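Local atomic coordinates of hypothetical aspartyl-tRNA synthetase (Sulfolobus tokodaii, PDB entry 1WYD), a protein that activates aspartate with ATP and attaches it to tRNA(Asp) and, with relaxed specificity, probably also to tRNA(Asn). Residues 217-222 against 401-406; 203-208 against 222-227; 262-267 against 409-414; 304-309 against 348-353. All blocks are in the same frame, centred on the assembly; numbering follows the deposited sequence.

Interaction 1: residues 217-222 against 401-406; sequences PFHLAE and LARLMV. With EPE (4-(2-hydroxyethyl)-1-piperazine ethanesulfonic acid), chain H; SO4 (sulfate ion), chain G.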
# COMPACT_ATOMS: atom_id res chain seq x y z
N PRO B 217 -6.66 -2.54 -24.78
CA PRO B 217 -6.51 -3.38 -23.60
C PRO B 217 -5.58 -2.74 -22.57
O PRO B 217 -4.71 -1.94 -22.94
CB PRO B 217 -5.95 -4.68 -24.16
CG PRO B 217 -6.43 -4.67 -25.59
CD PRO B 217 -6.19 -3.24 -26.00
N PHE B 218 -5.84 -3.05 -21.30
CA PHE B 218 -5.00 -2.59 -20.21
C PHE B 218 -4.90 -1.10 -20.07
O PHE B 218 -3.80 -0.55 -20.03
CB PHE B 218 -3.62 -3.21 -20.31
CG PHE B 218 -3.62 -4.62 -19.92
CD1 PHE B 218 -3.86 -5.61 -20.87
CD2 PHE B 218 -3.49 -4.97 -18.57
CE1 PHE B 218 -3.91 -6.93 -20.50
CE2 PHE B 218 -3.55 -6.30 -18.19
CZ PHE B 218 -3.77 -7.28 -19.17
N HIS B 219 -6.05 -0.45 -19.98
CA HIS B 219 -6.05 0.97 -19.80
C HIS B 219 -7.14 1.43 -18.85
O HIS B 219 -7.89 2.35 -19.18
CB HIS B 219 -6.24 1.64 -21.14
CG HIS B 219 -4.97 1.91 -21.86
ND1 HIS B 219 -4.27 0.92 -22.53
CD2 HIS B 219 -4.26 3.05 -22.03
CE1 HIS B 219 -3.17 1.44 -23.05
NE2 HIS B 219 -3.15 2.73 -22.78
N LEU B 220 -7.20 0.82 -17.67
CA LEU B 220 -8.08 1.29 -16.59
C LEU B 220 -7.82 2.76 -16.19
O LEU B 220 -6.71 3.23 -16.37
CB LEU B 220 -8.03 0.34 -15.37
CG LEU B 220 -8.33 -1.15 -15.63
CD1 LEU B 220 -8.33 -1.93 -14.33
CD2 LEU B 220 -9.66 -1.38 -16.38
N ALA B 221 -8.84 3.48 -15.72
CA ALA B 221 -8.65 4.87 -15.33
C ALA B 221 -8.05 4.98 -13.93
O ALA B 221 -7.33 5.94 -13.61
CB ALA B 221 -10.03 5.65 -15.38
N GLU B 222 -8.39 4.00 -13.09
CA GLU B 222 -7.73 3.77 -11.81
C GLU B 222 -6.81 2.52 -11.82
O GLU B 222 -7.17 1.47 -12.31
CB GLU B 222 -8.76 3.56 -10.74
CG GLU B 222 -8.20 3.66 -9.33
CD GLU B 222 -9.32 3.50 -8.33
OE1 GLU B 222 -10.08 4.48 -8.13
OE2 GLU B 222 -9.46 2.37 -7.81
N LEU B 401 0.92 -2.83 -11.31
CA LEU B 401 0.55 -4.07 -10.71
C LEU B 401 -0.26 -4.97 -11.65
O LEU B 401 0.13 -6.11 -11.93
CB LEU B 401 -0.13 -3.86 -9.36
CG LEU B 401 -0.62 -5.07 -8.56
CD1 LEU B 401 0.54 -6.15 -8.33
CD2 LEU B 401 -1.23 -4.65 -7.24
N ALA B 402 -1.34 -4.48 -12.20
CA ALA B 402 -2.17 -5.39 -12.95
C ALA B 402 -1.53 -5.85 -14.27
O ALA B 402 -1.82 -6.96 -14.73
CB ALA B 402 -3.53 -4.81 -13.17
N ARG B 403 -0.67 -5.00 -14.86
CA ARG B 403 0.08 -5.42 -16.01
C ARG B 403 1.05 -6.54 -15.59
O ARG B 403 1.16 -7.54 -16.29
CB ARG B 403 0.84 -4.26 -16.61
CG ARG B 403 0.19 -3.69 -17.80
CD ARG B 403 0.32 -2.21 -17.80
NE ARG B 403 -0.49 -1.57 -18.82
CZ ARG B 403 -0.01 -1.22 -20.00
NH1 ARG B 403 1.26 -1.49 -20.31
NH2 ARG B 403 -0.80 -0.63 -20.88
N LEU B 404 1.72 -6.38 -14.44
CA LEU B 404 2.63 -7.41 -13.90
C LEU B 404 1.83 -8.66 -13.67
O LEU B 404 2.33 -9.76 -13.82
CB LEU B 404 3.28 -6.97 -12.59
CG LEU B 404 3.90 -8.03 -11.66
CD1 LEU B 404 5.20 -8.72 -12.28
CD2 LEU B 404 4.17 -7.44 -10.27
N MET B 405 0.55 -8.51 -13.35
CA MET B 405 -0.24 -9.70 -13.12
C MET B 405 -0.44 -10.61 -14.37
O MET B 405 -0.55 -11.83 -14.22
CB MET B 405 -1.54 -9.35 -12.44
CG MET B 405 -1.33 -8.98 -10.99
SD MET B 405 -0.99 -10.43 -9.93
CE MET B 405 -2.34 -11.50 -10.18
N VAL B 406 -0.44 -10.00 -15.57
CA VAL B 406 -0.51 -10.75 -16.83
C VAL B 406 0.67 -11.71 -16.95
O VAL B 406 0.51 -12.88 -17.33
CB VAL B 406 -0.46 -9.82 -18.04
CG1 VAL B 406 -0.37 -10.61 -19.33
CG2 VAL B 406 -1.69 -8.88 -18.05
N1 EPE H . -1.61 2.65 -17.73
C2 EPE H . -1.18 3.71 -16.79
C3 EPE H . -0.08 4.54 -17.44
N4 EPE H . -0.55 5.14 -18.68
C5 EPE H . -1.18 4.28 -19.67
C6 EPE H . -2.04 3.16 -19.06
C9 EPE H . -2.73 1.90 -17.13
C10 EPE H . -2.32 0.44 -17.14
S EPE H . -3.49 -0.78 -16.50
O1S EPE H . -3.00 -2.01 -17.08
O2S EPE H . -4.88 -0.54 -16.93
O3S EPE H . -3.49 -0.85 -15.05
S SO4 G . -8.85 -5.20 -21.54
O1 SO4 G . -8.87 -6.07 -22.71
O2 SO4 G . -9.34 -3.86 -21.93
O3 SO4 G . -7.47 -5.12 -21.05
O4 SO4 G . -9.72 -5.77 -20.51
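R403 and F218 are joined by a hydrogen bond: NH2 of R403 donates to the carbonyl O of F218 over 3.1 Å, nearly straight at 166°, with the donor in the carbonyl plane and the acceptor close to the guanidinium plane. NH1 of the same guanidinium serves E352 O, so the arginine ties two pieces of backbone together. Within the loop, H219 ND1 donates to P217 O over 2.9 Å, from above that carbonyl's plane. Residues 217-222 end the loop between the two strands of class II motif 2, and 401-406 begin the motif 3 helix, where L401, A402 and R403 belong to the predicted ATP site. A HEPES molecule, probably from the crystallisation liquor, lies between loop and helix; its sulfonate takes R403 NE on O1S (3.1 Å) and L220 N on O2S (2.8 Å). A sulfate O3 accepts from F218 N at 2.6 Å. In packing, the F218 ring stands at 82° to the guanidinium and turns its edge to A402 O, 3.9 Å from CE2. H219 lays one imidazole face over C6 of the buffer and brings CE1 within 3.8 Å of R403 NH2, at the guanidinium edge.

Interaction 2: residues 203-208 against 222-227; sequences FEVAPA and EFISMD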
# COMPACT_ATOMS: atom_id res chain seq x y z
N PHE B 203 10.12 3.21 -1.64
CA PHE B 203 9.10 2.73 -2.57
C PHE B 203 7.68 3.14 -2.15
O PHE B 203 7.44 3.45 -0.98
CB PHE B 203 9.14 1.24 -2.76
CG PHE B 203 8.83 0.45 -1.52
CD1 PHE B 203 9.84 0.14 -0.56
CD2 PHE B 203 7.57 -0.12 -1.35
CE1 PHE B 203 9.53 -0.61 0.58
CE2 PHE B 203 7.30 -0.90 -0.25
CZ PHE B 203 8.30 -1.17 0.70
N GLU B 204 6.74 3.03 -3.09
CA GLU B 204 5.35 3.13 -2.76
C GLU B 204 4.52 2.23 -3.68
O GLU B 204 4.76 2.14 -4.87
CB GLU B 204 4.97 4.63 -2.83
CG GLU B 204 3.52 4.95 -3.17
CD GLU B 204 3.11 6.37 -2.80
OE1 GLU B 204 3.86 7.33 -3.08
OE2 GLU B 204 2.03 6.53 -2.25
N VAL B 205 3.57 1.53 -3.10
CA VAL B 205 2.60 0.78 -3.88
C VAL B 205 1.28 1.50 -3.54
O VAL B 205 0.91 1.56 -2.36
CB VAL B 205 2.50 -0.70 -3.43
CG1 VAL B 205 1.66 -1.49 -4.38
CG2 VAL B 205 3.87 -1.36 -3.36
N ALA B 206 0.57 2.01 -4.54
CA ALA B 206 -0.61 2.86 -4.23
C ALA B 206 -1.38 3.20 -5.49
O ALA B 206 -0.84 3.13 -6.60
CB ALA B 206 -0.17 4.11 -3.56
N PRO B 207 -2.64 3.64 -5.32
CA PRO B 207 -3.46 4.01 -6.48
C PRO B 207 -2.87 5.21 -7.21
O PRO B 207 -2.22 6.07 -6.61
CB PRO B 207 -4.81 4.31 -5.84
CG PRO B 207 -4.70 3.67 -4.42
CD PRO B 207 -3.34 3.88 -4.05
N ALA B 208 -3.05 5.21 -8.53
CA ALA B 208 -2.93 6.40 -9.38
C ALA B 208 -4.11 6.47 -10.43
O ALA B 208 -4.96 5.57 -10.57
CB ALA B 208 -1.61 6.40 -10.08
N GLU B 222 -8.39 4.00 -13.09
CA GLU B 222 -7.73 3.77 -11.81
C GLU B 222 -6.81 2.52 -11.82
O GLU B 222 -7.17 1.47 -12.31
CB GLU B 222 -8.76 3.56 -10.74
CG GLU B 222 -8.20 3.66 -9.33
CD GLU B 222 -9.32 3.50 -8.33
OE1 GLU B 222 -10.08 4.48 -8.13
OE2 GLU B 222 -9.46 2.37 -7.81
N PHE B 223 -5.64 2.64 -11.21
CA PHE B 223 -4.65 1.58 -11.29
C PHE B 223 -3.62 1.69 -10.17
O PHE B 223 -3.29 2.79 -9.75
CB PHE B 223 -3.96 1.58 -12.67
CG PHE B 223 -3.42 2.92 -13.12
CD1 PHE B 223 -2.09 3.30 -12.84
CD2 PHE B 223 -4.21 3.79 -13.90
CE1 PHE B 223 -1.59 4.54 -13.27
CE2 PHE B 223 -3.71 5.05 -14.34
CZ PHE B 223 -2.41 5.42 -14.02
N ILE B 224 -3.12 0.54 -9.72
CA ILE B 224 -2.08 0.50 -8.71
C ILE B 224 -0.70 0.52 -9.32
O ILE B 224 -0.38 -0.26 -10.20
CB ILE B 224 -2.25 -0.79 -7.85
CG1 ILE B 224 -3.70 -0.86 -7.32
CG2 ILE B 224 -1.18 -0.88 -6.77
CD1 ILE B 224 -4.04 0.21 -6.35
N SER B 225 0.13 1.44 -8.84
CA SER B 225 1.44 1.68 -9.36
C SER B 225 2.44 1.27 -8.25
O SER B 225 2.22 1.55 -7.06
CB SER B 225 1.53 3.15 -9.77
OG SER B 225 2.84 3.61 -10.11
N MET B 226 3.50 0.58 -8.67
CA MET B 226 4.56 0.07 -7.80
C MET B 226 5.84 0.83 -8.15
O MET B 226 6.49 0.54 -9.17
CB MET B 226 4.76 -1.44 -8.02
CG MET B 226 3.45 -2.27 -8.08
SD MET B 226 3.65 -3.95 -8.69
CE MET B 226 4.35 -4.78 -7.27
N ASP B 227 6.21 1.76 -7.28
CA ASP B 227 7.22 2.78 -7.57
C ASP B 227 8.41 2.70 -6.67
O ASP B 227 8.29 2.42 -5.45
CB ASP B 227 6.64 4.20 -7.44
CG ASP B 227 5.82 4.58 -8.63
OD1 ASP B 227 6.40 5.03 -9.66
OD2 ASP B 227 4.60 4.43 -8.65
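E204 and D227, A206 and S225, A208 and F223 form three antiparallel hydrogen-bonded pairs, each closed by two N-H...O=C bonds, so six donors and six acceptors are paired off between 203-208 and 222-227. The straightest runs from S225 N to A206 O (3.0 Å, 178°). P207 lacks an N-H, but it faces I224 in a non-hydrogen-bonded pair, so this ladder loses nothing. CA-H...O contacts, such as V205 CA to S225 O (3.3 Å), add second partners to the carbonyls. The buried acids find their mates beyond the two strands: E204 OE1 hydrogen-bonds T158 OG1 and OE2 forms a salt bridge with K160, and D227 OD1 meets K192 in another. S225 OG points to D227 OD2, though the modelled separation is too short to be trusted. E222 OE1 takes W209 NE1 and backbone N-H groups of K160 and I161 of the second subunit. On the apolar face, V205 CG1 touches I224 CG2 (3.8 Å), while P207 and I224 lie side by side. With F223 CG between its backbone N and carbonyl carbon (chi1 51°), the ring lies across A208, whose O sits 3.8 Å above the ring centre and whose CB is 3.7 Å from CE1. An alanine at F223 would probably leave A208 O and CB without their aromatic cover and open a gap beside the bound buffer molecule. The paired strands are those of motif 2 in the class II synthetase core, here close to the predicted ATP-binding residues R210 and L401.

Interaction 3: residues 262-267 against 409-414; sequences KILNYE and TGIQSV. With SO4 (sulfate ion), chain G.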
# COMPACT_ATOMS: atom_id res chain seq x y z
N LYS B 262 -1.60 -23.89 -10.76
CA LYS B 262 -2.24 -25.13 -11.19
C LYS B 262 -3.67 -24.83 -11.65
O LYS B 262 -4.02 -25.10 -12.79
CB LYS B 262 -2.17 -26.16 -10.06
CG LYS B 262 -2.24 -27.60 -10.49
CD LYS B 262 -2.96 -28.49 -9.44
CE LYS B 262 -3.38 -29.85 -10.05
NZ LYS B 262 -4.11 -30.76 -9.11
N ILE B 263 -4.48 -24.23 -10.78
CA ILE B 263 -5.83 -23.77 -11.17
C ILE B 263 -5.85 -22.91 -12.44
O ILE B 263 -6.79 -22.96 -13.22
CB ILE B 263 -6.48 -23.02 -10.00
CG1 ILE B 263 -6.89 -24.02 -8.90
CG2 ILE B 263 -7.65 -22.11 -10.46
CD1 ILE B 263 -6.70 -23.48 -7.52
N LEU B 264 -4.78 -22.15 -12.65
CA LEU B 264 -4.66 -21.24 -13.79
C LEU B 264 -4.06 -21.83 -15.10
O LEU B 264 -4.04 -21.17 -16.15
CB LEU B 264 -3.84 -20.01 -13.36
CG LEU B 264 -4.52 -19.04 -12.38
CD1 LEU B 264 -3.48 -18.12 -11.69
CD2 LEU B 264 -5.65 -18.27 -13.05
N ASN B 265 -3.55 -23.07 -15.02
CA ASN B 265 -2.82 -23.70 -16.14
C ASN B 265 -1.72 -22.82 -16.69
O ASN B 265 -1.62 -22.58 -17.89
CB ASN B 265 -3.79 -24.07 -17.25
CG ASN B 265 -4.91 -24.91 -16.75
OD1 ASN B 265 -4.76 -26.12 -16.61
ND2 ASN B 265 -6.03 -24.28 -16.45
N TYR B 266 -0.88 -22.30 -15.80
CA TYR B 266 0.01 -21.23 -16.20
C TYR B 266 1.35 -21.36 -15.49
O TYR B 266 1.43 -21.79 -14.34
CB TYR B 266 -0.65 -19.83 -15.95
CG TYR B 266 0.17 -18.69 -16.50
CD1 TYR B 266 0.22 -18.42 -17.87
CD2 TYR B 266 0.95 -17.91 -15.65
CE1 TYR B 266 1.02 -17.42 -18.37
CE2 TYR B 266 1.76 -16.89 -16.12
CZ TYR B 266 1.79 -16.64 -17.47
OH TYR B 266 2.60 -15.61 -17.93
N GLU B 267 2.40 -20.99 -16.20
CA GLU B 267 3.77 -21.02 -15.70
C GLU B 267 4.37 -19.67 -16.04
O GLU B 267 4.53 -19.37 -17.22
CB GLU B 267 4.53 -22.15 -16.41
CG GLU B 267 6.04 -22.20 -16.15
CD GLU B 267 6.40 -22.83 -14.79
OE1 GLU B 267 5.45 -23.14 -14.00
OE2 GLU B 267 7.63 -23.00 -14.51
N THR B 409 0.02 -14.67 -14.38
CA THR B 409 -1.19 -15.50 -14.38
C THR B 409 -1.57 -16.01 -15.76
O THR B 409 -2.25 -17.02 -15.89
CB THR B 409 -2.38 -14.68 -13.85
OG1 THR B 409 -2.49 -13.48 -14.63
CG2 THR B 409 -2.09 -14.20 -12.44
N GLY B 410 -1.16 -15.29 -16.79
CA GLY B 410 -1.61 -15.59 -18.13
C GLY B 410 -2.87 -14.85 -18.55
O GLY B 410 -3.20 -14.82 -19.77
N ILE B 411 -3.59 -14.25 -17.60
CA ILE B 411 -4.83 -13.52 -17.97
C ILE B 411 -4.52 -12.34 -18.86
O ILE B 411 -3.72 -11.47 -18.52
CB ILE B 411 -5.68 -13.11 -16.74
CG1 ILE B 411 -6.26 -14.33 -16.07
CG2 ILE B 411 -6.84 -12.18 -17.17
CD1 ILE B 411 -6.31 -14.19 -14.61
N GLN B 412 -5.17 -12.34 -20.01
CA GLN B 412 -4.98 -11.32 -21.03
C GLN B 412 -6.00 -10.17 -20.92
O GLN B 412 -6.16 -9.40 -21.85
CB GLN B 412 -5.10 -11.96 -22.43
CG GLN B 412 -4.02 -13.00 -22.79
CD GLN B 412 -2.60 -12.46 -22.58
OE1 GLN B 412 -2.13 -11.63 -23.36
NE2 GLN B 412 -1.93 -12.91 -21.53
N SER B 413 -6.69 -10.04 -19.80
CA SER B 413 -7.56 -8.87 -19.62
C SER B 413 -7.40 -8.26 -18.24
O SER B 413 -7.52 -8.93 -17.21
CB SER B 413 -9.02 -9.20 -19.91
OG SER B 413 -9.86 -8.06 -19.71
N VAL B 414 -7.12 -6.96 -18.23
CA VAL B 414 -7.02 -6.19 -16.99
C VAL B 414 -8.34 -6.13 -16.20
O VAL B 414 -8.33 -5.95 -15.00
CB VAL B 414 -6.52 -4.79 -17.30
CG1 VAL B 414 -7.68 -3.89 -17.80
CG2 VAL B 414 -5.82 -4.22 -16.11
S SO4 G . -8.85 -5.20 -21.54
O1 SO4 G . -8.87 -6.07 -22.71
O2 SO4 G . -9.34 -3.86 -21.93
O3 SO4 G . -7.47 -5.12 -21.05
O4 SO4 G . -9.72 -5.77 -20.51
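Y266 lays its ring flat against the T409-G410 peptide, where a Schellman motif ending helix 258-264 meets the end of the class II motif 3 helix, 401-409. CG is anti to the backbone N (chi1 -173°), directing the ring at 409-410. From the root outward, CB is 3.2 Å from T409 O, and CG is closer still to that oxygen. CD2 lies against T409 C and CE2 against T409 N, whereas CD1 and CE1 take G410 CA, which sits over the same face in a CH-pi contact 3.5 Å from the ring centroid. CZ meets G410 N at 3.3 Å, and OH hydrogen-bonds M407 O and Y348 OH. An alanine in place of Y266 would probably uncover this peptide and leave M407 O and Y348 OH without their shared mate. On G410, a CB would be jammed against T409 O at this phi of 90° and would also collide with Y266 CD1. L264 packs CD1 on T409 CB (4.2 Å) and CD2 on I411 CD1. T409 OG1, hydrogen-bonded to M405 O, also accepts from I411 N in an ST turn, and beyond it Q412 NE2 donates straight to G410 O over 2.9 Å, from well above the carbonyl plane.

Interaction 4: residues 304-309 against 348-353; sequences ELRILN and YKFLEI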
# COMPACT_ATOMS: atom_id res chain seq x y z
N GLU B 304 4.07 -3.04 -33.05
CA GLU B 304 5.53 -3.22 -33.12
C GLU B 304 6.12 -4.17 -32.08
O GLU B 304 7.04 -4.96 -32.39
CB GLU B 304 6.26 -1.86 -33.07
CG GLU B 304 6.24 -1.14 -34.41
CD GLU B 304 5.00 -0.25 -34.61
OE1 GLU B 304 3.91 -0.78 -34.90
OE2 GLU B 304 5.14 0.99 -34.48
N LEU B 305 5.62 -4.08 -30.84
CA LEU B 305 6.08 -4.95 -29.75
C LEU B 305 5.81 -6.41 -30.08
O LEU B 305 6.60 -7.29 -29.73
CB LEU B 305 5.41 -4.58 -28.44
CG LEU B 305 5.69 -3.21 -27.85
CD1 LEU B 305 4.77 -2.98 -26.66
CD2 LEU B 305 7.16 -3.08 -27.43
N ARG B 306 4.70 -6.66 -30.78
CA ARG B 306 4.42 -8.01 -31.27
C ARG B 306 5.54 -8.55 -32.16
O ARG B 306 6.03 -9.66 -31.93
CB ARG B 306 3.08 -8.10 -31.98
CG ARG B 306 1.91 -8.15 -31.00
CD ARG B 306 0.58 -8.58 -31.61
NE ARG B 306 -0.47 -8.66 -30.60
CZ ARG B 306 -1.37 -7.69 -30.38
NH1 ARG B 306 -1.35 -6.56 -31.12
NH2 ARG B 306 -2.29 -7.85 -29.42
N ILE B 307 5.96 -7.75 -33.14
CA ILE B 307 6.99 -8.15 -34.08
C ILE B 307 8.31 -8.25 -33.32
O ILE B 307 9.10 -9.19 -33.53
CB ILE B 307 7.07 -7.15 -35.26
CG1 ILE B 307 5.71 -7.00 -35.94
CG2 ILE B 307 8.11 -7.58 -36.28
CD1 ILE B 307 5.37 -5.55 -36.22
N LEU B 308 8.55 -7.29 -32.42
CA LEU B 308 9.78 -7.34 -31.60
C LEU B 308 9.83 -8.63 -30.81
O LEU B 308 10.86 -9.30 -30.75
CB LEU B 308 9.89 -6.11 -30.69
CG LEU B 308 10.38 -4.85 -31.41
CD1 LEU B 308 10.60 -3.70 -30.43
CD2 LEU B 308 11.67 -5.12 -32.22
N ASN B 309 8.70 -8.98 -30.21
CA ASN B 309 8.54 -10.23 -29.47
C ASN B 309 8.74 -11.45 -30.38
O ASN B 309 9.50 -12.38 -30.04
CB ASN B 309 7.16 -10.27 -28.80
CG ASN B 309 6.90 -11.53 -28.04
OD1 ASN B 309 5.75 -11.95 -27.94
ND2 ASN B 309 7.95 -12.15 -27.47
N TYR B 348 7.06 -7.36 -21.35
CA TYR B 348 6.73 -8.79 -21.37
C TYR B 348 5.88 -9.16 -22.58
O TYR B 348 4.71 -8.78 -22.65
CB TYR B 348 6.00 -9.20 -20.10
CG TYR B 348 5.47 -10.61 -20.16
CD1 TYR B 348 4.11 -10.87 -20.29
CD2 TYR B 348 6.33 -11.70 -20.09
CE1 TYR B 348 3.62 -12.17 -20.35
CE2 TYR B 348 5.85 -12.99 -20.14
CZ TYR B 348 4.49 -13.22 -20.26
OH TYR B 348 4.02 -14.52 -20.31
N LYS B 349 6.47 -9.94 -23.49
CA LYS B 349 5.94 -10.20 -24.85
C LYS B 349 5.61 -8.94 -25.65
O LYS B 349 6.46 -8.38 -26.31
CB LYS B 349 4.78 -11.21 -24.82
CG LYS B 349 5.19 -12.55 -24.23
CD LYS B 349 4.17 -13.66 -24.49
CE LYS B 349 4.57 -14.85 -23.63
NZ LYS B 349 3.62 -16.00 -23.63
N PHE B 350 4.37 -8.46 -25.58
CA PHE B 350 4.02 -7.19 -26.21
C PHE B 350 3.37 -6.22 -25.23
O PHE B 350 2.63 -5.33 -25.64
CB PHE B 350 3.09 -7.43 -27.41
CG PHE B 350 1.80 -8.11 -27.04
CD1 PHE B 350 1.68 -9.50 -27.15
CD2 PHE B 350 0.71 -7.38 -26.57
CE1 PHE B 350 0.50 -10.16 -26.78
CE2 PHE B 350 -0.47 -8.01 -26.20
CZ PHE B 350 -0.58 -9.42 -26.30
N LEU B 351 3.62 -6.38 -23.94
CA LEU B 351 3.02 -5.47 -22.96
C LEU B 351 4.09 -4.73 -22.17
O LEU B 351 5.09 -5.33 -21.75
CB LEU B 351 2.09 -6.26 -22.04
CG LEU B 351 1.18 -5.54 -21.03
CD1 LEU B 351 0.04 -4.65 -21.68
CD2 LEU B 351 0.62 -6.62 -20.16
N GLU B 352 3.91 -3.43 -21.98
CA GLU B 352 4.85 -2.65 -21.17
C GLU B 352 4.51 -2.85 -19.70
O GLU B 352 3.37 -2.71 -19.28
CB GLU B 352 4.84 -1.17 -21.55
CG GLU B 352 5.90 -0.32 -20.86
CD GLU B 352 5.47 1.14 -20.71
OE1 GLU B 352 5.31 1.84 -21.75
OE2 GLU B 352 5.31 1.61 -19.56
N ILE B 353 5.49 -3.21 -18.91
CA ILE B 353 5.20 -3.61 -17.55
C ILE B 353 5.77 -2.57 -16.62
O ILE B 353 5.21 -2.30 -15.56
CB ILE B 353 5.84 -4.98 -17.30
CG1 ILE B 353 5.27 -5.98 -18.29
CG2 ILE B 353 5.72 -5.40 -15.84
CD1 ILE B 353 4.21 -6.89 -17.76
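The F350 ring carries the guanidinium of R306 over one face: CZ stands 4.3 Å from the ring centroid, only 12° off the normal, a cation-pi contact. The planes are not parallel but 38° apart. NE lies above the ring centre, and NH2 comes to 3.7 Å from CE2, while R306 CG rests nearer the root, 3.8 Å from F350 CB. The two side chains thus run side by side and point the same way. A second flat group, the Y348 ring, has K349 CG over the centre of one face, its neighbour in sequence. A chi1 of 59° sets F350 CG between the backbone N and the carbonyl carbon, 4.0 Å from R306 CG. At the root of F350, L305 sets its CB 3.8 Å from F350 CB and its CD1 3.3 Å from F350 O. One turn further along the helix, N309 meets K349: CB is 3.2 Å from its O, and OD1 3.4 Å from its CB. K349 O itself receives a hydrogen bond from Y317 OH, and N309 ND2 has weak bonds to E314 O and D315 OD2, so the polar atoms here look to strand 316-320 and the loop before it. L305, R306 and N309, on one side of helix 302-312, pack on a tight two-residue beta hairpin, K349 and F350 turning between Y348 and L351, which pair through two backbone bonds. It joins strands 343-348 and 351-358 of the class II catalytic sheet, the latter carrying E352, a predicted ATP and magnesium ligand.

Overall arrangement
All four contacts lie in the class II catalytic domain. Interactions 1 and 2 share E222, their centres about 11 Å apart, and L401 N reaches I224 O. Interaction 3 follows along helix 401-409, its centre about 14 Å from that of interaction 1, with F218 packing on V414. R403 NH1 and E352 O link interaction 1 to interaction 4, about 15 Å away centre to centre. Interactions 2 and 4 have centres about 22 Å apart and do not touch, though both use the eight-stranded sheet. Along the chain, interaction 4 falls between the segments of interactions 1 and 3, while interaction 2 closes before both 3 and 4 open. Helix 401-409 thus links motif 2, sheet and predicted ATP site.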